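Local coordinates for nucleoprotein (Human coronavirus NL63, PDB 5N4K) that probably packages the positive-strand viral RNA genome into a helical ribonucleocapsid, this chain being its N-terminal RNA-binding domain, at residues V46-N58 / E134-S146. Residues are numbered along the deposited sequence; the frame is centred on the assembly and turned at random.
Sequences VIPRNLVPIGKGN and EPKFSIALPPELS. With SO4 (sulfate ion), chain J; SO4 (sulfate ion), chain G.
Two loops of the N-terminal RNA-binding domain close against each other here: segment 46-58, which leaves the short helix 43-46, and a second loop, 134-146, which leads into the edge strand 145-147. Leu-51 is the hub. Its chi1 of -170° puts CG opposite the backbone N, which lets CD1 lie over one face of the Phe-137 ring in a CH-pi contact, 3.7 Å from the centroid; the same methyl also meets Ile-139 and Leu-141. Its other branch, CD2, packs on Leu-145 CD1 at 3.9 Å. Along the turn that begins at Pro-48, the rings of Pro-48 and Pro-142 approach through their CG atoms, 3.7 Å apart, while Ile-139 CD1 fits against Pro-48 CB. Val-46 CG1 rests on the carboxylate end of Glu-144, whose OE2 is salt-bridged to Lys-41.

At the far end the backbones join directly: Ile-54 N donates to Lys-136 O at 2.8 Å. A bridging water donates a hydrogen bond to Ile-54 O and accepts one from Lys-136 N. Ile-54 CD1 lies 3.4 Å from Ser-138 OG, itself hydrogen-bonded to Lys-113 NZ. Arg-49 hydrogen-bonds two sulfates, through NE to O2 of chain G (2.9 Å) and NH2 to O3 of chain J (2.7 Å). Mainly apolar contacts thus hold the loops; the sulfates, probably from the crystallisation liquor, are compatible with RNA phosphate binding but do not show it.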
loop_
_atom_site.group_PDB
_atom_site.type_symbol
_atom_site.label_atom_id
_atom_site.label_comp_id
_atom_site.label_asym_id
_atom_site.label_seq_id
_atom_site.Cartn_x
_atom_site.Cartn_y
_atom_site.Cartn_z
ATOM N N VAL A 46 4.947 -6.824 17.388
ATOM C CA VAL A 46 6.063 -7.668 17.346
ATOM C C VAL A 46 7.330 -7.105 16.778
ATOM O O VAL A 46 8.435 -7.599 16.998
ATOM C CB VAL A 46 5.799 -9.083 16.772
ATOM C CG1 VAL A 46 4.735 -9.816 17.644
ATOM C CG2 VAL A 46 5.451 -9.041 15.343
ATOM N N ILE A 47 7.218 -6.072 15.934
ATOM C CA ILE A 47 8.370 -5.547 15.310
ATOM C C ILE A 47 9.057 -4.570 16.250
ATOM O O ILE A 47 8.429 -3.559 16.665
ATOM C CB ILE A 47 7.956 -4.792 13.994
ATOM C CG1 ILE A 47 7.430 -5.785 12.969
ATOM C CG2 ILE A 47 9.087 -3.895 13.486
ATOM C CD1 ILE A 47 6.750 -5.166 11.753
ATOM N N PRO A 48 10.309 -4.834 16.677
ATOM C CA PRO A 48 10.994 -3.919 17.638
ATOM C C PRO A 48 11.137 -2.503 17.087
ATOM O O PRO A 48 11.248 -2.283 15.880
ATOM C CB PRO A 48 12.356 -4.559 17.846
ATOM C CG PRO A 48 12.084 -6.003 17.523
ATOM C CD PRO A 48 11.161 -6.003 16.375
ATOM N N ARG A 49 11.202 -1.519 18.031
ATOM C CA ARG A 49 11.313 -0.114 17.735
ATOM C C ARG A 49 12.431 0.198 16.829
ATOM O O ARG A 49 12.383 1.224 16.122
ATOM C CB ARG A 49 11.487 0.663 19.043
ATOM C CG ARG A 49 12.866 0.481 19.716
ATOM C CD ARG A 49 13.117 1.144 21.022
ATOM N NE ARG A 49 14.451 0.822 21.440
ATOM C CZ ARG A 49 15.531 1.457 21.091
ATOM N NH1 ARG A 49 15.461 2.593 20.421
ATOM N NH2 ARG A 49 16.719 0.981 21.441
ATOM N N ASN A 50 13.537 -0.589 16.847
ATOM C CA ASN A 50 14.733 -0.265 16.176
ATOM C C ASN A 50 15.118 -1.324 15.121
ATOM O O ASN A 50 16.291 -1.419 14.745
ATOM C CB ASN A 50 15.924 -0.113 17.155
ATOM C CG ASN A 50 16.066 -1.335 18.036
ATOM O OD1 ASN A 50 15.210 -2.158 18.234
ATOM N ND2 ASN A 50 17.260 -1.330 18.726
ATOM N N LEU A 51 14.110 -1.975 14.537
ATOM C CA LEU A 51 14.351 -3.045 13.523
ATOM C C LEU A 51 14.529 -2.372 12.184
ATOM O O LEU A 51 13.627 -2.399 11.306
ATOM C CB LEU A 51 13.245 -4.018 13.559
ATOM C CG LEU A 51 13.574 -5.308 12.697
ATOM C CD1 LEU A 51 14.577 -6.186 13.445
ATOM C CD2 LEU A 51 12.364 -6.111 12.371
ATOM N N VAL A 52 15.723 -1.827 11.941
ATOM C CA VAL A 52 16.127 -1.185 10.710
ATOM C C VAL A 52 17.178 -2.058 9.994
ATOM O O VAL A 52 18.249 -2.278 10.597
ATOM C CB VAL A 52 16.700 0.257 10.908
ATOM C CG1 VAL A 52 16.980 0.890 9.616
ATOM C CG2 VAL A 52 15.765 1.127 11.766
ATOM N N PRO A 53 16.935 -2.474 8.739
ATOM C CA PRO A 53 17.992 -3.231 8.024
ATOM C C PRO A 53 19.234 -2.462 7.956
ATOM O O PRO A 53 19.289 -1.265 7.839
ATOM C CB PRO A 53 17.421 -3.414 6.631
ATOM C CG PRO A 53 15.979 -3.326 6.799
ATOM C CD PRO A 53 15.705 -2.347 7.949
ATOM N N ILE A 54 20.359 -3.183 7.995
ATOM C CA ILE A 54 21.692 -2.585 7.917
ATOM C C ILE A 54 22.237 -2.475 6.468
ATOM O O ILE A 54 21.925 -3.327 5.687
ATOM C CB ILE A 54 22.693 -3.478 8.757
ATOM C CG1 ILE A 54 22.316 -3.473 10.252
ATOM C CG2 ILE A 54 24.143 -3.068 8.563
ATOM C CD1 ILE A 54 22.920 -4.630 11.023
ATOM N N GLY A 55 22.970 -1.420 6.177
ATOM C CA GLY A 55 23.905 -1.333 5.011
ATOM C C GLY A 55 23.683 -0.242 3.977
ATOM O O GLY A 55 24.351 -0.229 2.966
ATOM N N LYS A 56 22.743 0.713 4.217
ATOM C CA LYS A 56 22.579 1.864 3.348
ATOM C C LYS A 56 22.422 3.098 4.225
ATOM O O LYS A 56 21.830 3.008 5.273
ATOM C CB LYS A 56 21.367 1.743 2.441
ATOM C CG LYS A 56 21.263 0.498 1.576
ATOM C CD LYS A 56 20.036 0.473 0.654
ATOM C CE LYS A 56 19.801 1.714 -0.135
ATOM N NZ LYS A 56 20.664 1.795 -1.321
ATOM N N GLY A 57 22.935 4.163 3.701
ATOM C CA GLY A 57 22.703 5.485 4.318
ATOM C C GLY A 57 23.665 5.811 5.385
ATOM O O GLY A 57 24.419 4.965 5.861
ATOM N N ASN A 58 23.605 7.049 5.770
ATOM C CA ASN A 58 24.386 7.490 6.905
ATOM C C ASN A 58 23.678 7.300 8.256
ATOM O O ASN A 58 22.545 6.822 8.327
ATOM C CB ASN A 58 24.869 8.939 6.687
ATOM C CG ASN A 58 23.738 9.931 6.675
ATOM O OD1 ASN A 58 22.733 9.685 7.345
ATOM N ND2 ASN A 58 23.841 11.034 5.939
ATOM N N GLU A 134 18.600 -9.523 1.234
ATOM C CA GLU A 134 18.164 -10.089 2.448
ATOM C C GLU A 134 18.524 -9.082 3.557
ATOM O O GLU A 134 19.671 -8.605 3.715
ATOM C CB GLU A 134 18.970 -11.411 2.758
ATOM C CG GLU A 134 18.629 -11.938 4.154
ATOM C CD GLU A 134 19.046 -13.366 4.366
ATOM O OE1 GLU A 134 20.114 -13.547 4.988
ATOM O OE2 GLU A 134 18.282 -14.256 3.927
ATOM N N PRO A 135 17.526 -8.685 4.393
ATOM C CA PRO A 135 17.832 -7.717 5.464
ATOM C C PRO A 135 18.558 -8.318 6.636
ATOM O O PRO A 135 18.134 -9.372 7.111
ATOM C CB PRO A 135 16.451 -7.247 5.829
ATOM C CG PRO A 135 15.539 -8.348 5.609
ATOM C CD PRO A 135 16.115 -9.054 4.374
ATOM N N LYS A 136 19.596 -7.669 7.091
ATOM C CA LYS A 136 20.335 -8.117 8.293
ATOM C C LYS A 136 20.152 -7.028 9.362
ATOM O O LYS A 136 20.079 -5.830 9.009
ATOM C CB LYS A 136 21.824 -8.221 7.947
ATOM C CG LYS A 136 22.102 -9.299 6.906
ATOM C CD LYS A 136 22.228 -10.637 7.546
ATOM C CE LYS A 136 23.685 -10.715 8.074
ATOM N NZ LYS A 136 24.052 -11.304 9.396
ATOM N N PHE A 137 20.215 -7.465 10.612
ATOM C CA PHE A 137 19.894 -6.643 11.777
ATOM C C PHE A 137 20.974 -6.697 12.846
ATOM O O PHE A 137 21.704 -7.723 12.995
ATOM C CB PHE A 137 18.564 -6.995 12.351
ATOM C CG PHE A 137 17.424 -6.956 11.329
ATOM C CD1 PHE A 137 16.917 -5.766 10.876
ATOM C CD2 PHE A 137 16.941 -8.133 10.802
ATOM C CE1 PHE A 137 15.880 -5.730 9.936
ATOM C CE2 PHE A 137 15.924 -8.100 9.831
ATOM C CZ PHE A 137 15.420 -6.890 9.420
ATOM N N SER A 138 20.972 -5.697 13.661
ATOM C CA SER A 138 21.823 -5.566 14.892
ATOM C C SER A 138 21.241 -6.214 16.133
ATOM O O SER A 138 21.869 -6.245 17.223
ATOM C CB SER A 138 21.961 -4.013 15.206
ATOM O OG SER A 138 22.453 -3.369 14.133
ATOM N N ILE A 139 20.030 -6.669 16.059
ATOM C CA ILE A 139 19.273 -7.288 17.090
ATOM C C ILE A 139 18.746 -8.637 16.595
ATOM O O ILE A 139 18.623 -8.828 15.397
ATOM C CB ILE A 139 18.102 -6.437 17.629
ATOM C CG1 ILE A 139 17.170 -6.026 16.503
ATOM C CG2 ILE A 139 18.580 -5.143 18.238
ATOM C CD1 ILE A 139 15.822 -5.473 17.017
ATOM N N ALA A 140 18.411 -9.529 17.497
ATOM C CA ALA A 140 17.746 -10.790 17.193
ATOM C C ALA A 140 16.361 -10.482 16.644
ATOM O O ALA A 140 15.727 -9.563 17.099
ATOM C CB ALA A 140 17.631 -11.679 18.420
ATOM N N LEU A 141 15.899 -11.265 15.695
ATOM C CA LEU A 141 14.479 -11.249 15.342
ATOM C C LEU A 141 13.679 -11.869 16.382
ATOM O O LEU A 141 14.020 -12.986 16.870
ATOM C CB LEU A 141 14.203 -12.007 14.066
ATOM C CG LEU A 141 14.580 -11.308 12.790
ATOM C CD1 LEU A 141 14.363 -12.129 11.539
ATOM C CD2 LEU A 141 13.929 -9.969 12.554
ATOM N N PRO A 142 12.585 -11.275 16.814
ATOM C CA PRO A 142 11.623 -11.966 17.639
ATOM C C PRO A 142 11.088 -13.237 17.016
ATOM O O PRO A 142 11.112 -13.375 15.805
ATOM C CB PRO A 142 10.505 -10.895 17.830
ATOM C CG PRO A 142 11.189 -9.565 17.538
ATOM C CD PRO A 142 12.109 -9.899 16.434
ATOM N N PRO A 143 10.525 -14.131 17.876
ATOM C CA PRO A 143 10.107 -15.446 17.364
ATOM C C PRO A 143 9.068 -15.377 16.261
ATOM O O PRO A 143 8.999 -16.251 15.392
ATOM C CB PRO A 143 9.545 -16.107 18.613
ATOM C CG PRO A 143 10.192 -15.494 19.712
ATOM C CD PRO A 143 10.393 -14.035 19.350
ATOM N N GLU A 144 8.262 -14.319 16.243
ATOM C CA GLU A 144 7.165 -14.190 15.246
ATOM C C GLU A 144 7.594 -13.653 13.894
ATOM O O GLU A 144 6.762 -13.636 13.003
ATOM C CB GLU A 144 6.126 -13.247 15.823
ATOM C CG GLU A 144 5.507 -13.640 17.151
ATOM C CD GLU A 144 6.302 -13.211 18.389
ATOM O OE1 GLU A 144 7.456 -12.640 18.318
ATOM O OE2 GLU A 144 5.715 -13.561 19.470
ATOM N N LEU A 145 8.828 -13.260 13.743
ATOM C CA LEU A 145 9.360 -12.700 12.518
ATOM C C LEU A 145 10.426 -13.628 11.853
ATOM O O LEU A 145 11.272 -14.185 12.554
ATOM C CB LEU A 145 10.040 -11.323 12.739
ATOM C CG LEU A 145 9.084 -10.243 13.207
ATOM C CD1 LEU A 145 9.906 -8.966 13.314
ATOM C CD2 LEU A 145 7.977 -10.011 12.216
ATOM N N SER A 146 10.309 -13.787 10.545
ATOM C CA SER A 146 11.352 -14.515 9.778
ATOM C C SER A 146 11.557 -13.916 8.435
ATOM O O SER A 146 10.660 -13.265 7.877
ATOM C CB SER A 146 10.905 -15.997 9.657
ATOM O OG SER A 146 9.756 -16.150 8.912
HETATM S S SO4 J . 19.421 1.241 19.077
HETATM O O1 SO4 J . 19.107 -0.174 19.299
HETATM O O2 SO4 J . 20.751 1.497 19.657
HETATM O O3 SO4 J . 18.431 2.192 19.664
HETATM O O4 SO4 J . 19.217 1.576 17.756
HETATM S S SO4 G . 12.666 -2.272 23.272
HETATM O O1 SO4 G . 12.701 -2.995 24.553
HETATM O O2 SO4 G . 13.974 -1.571 22.945
HETATM O O3 SO4 G . 12.349 -3.126 22.041
HETATM O O4 SO4 G . 11.452 -1.498 23.283
HETATM O O HOH W 1 20.470 -5.432 5.428
#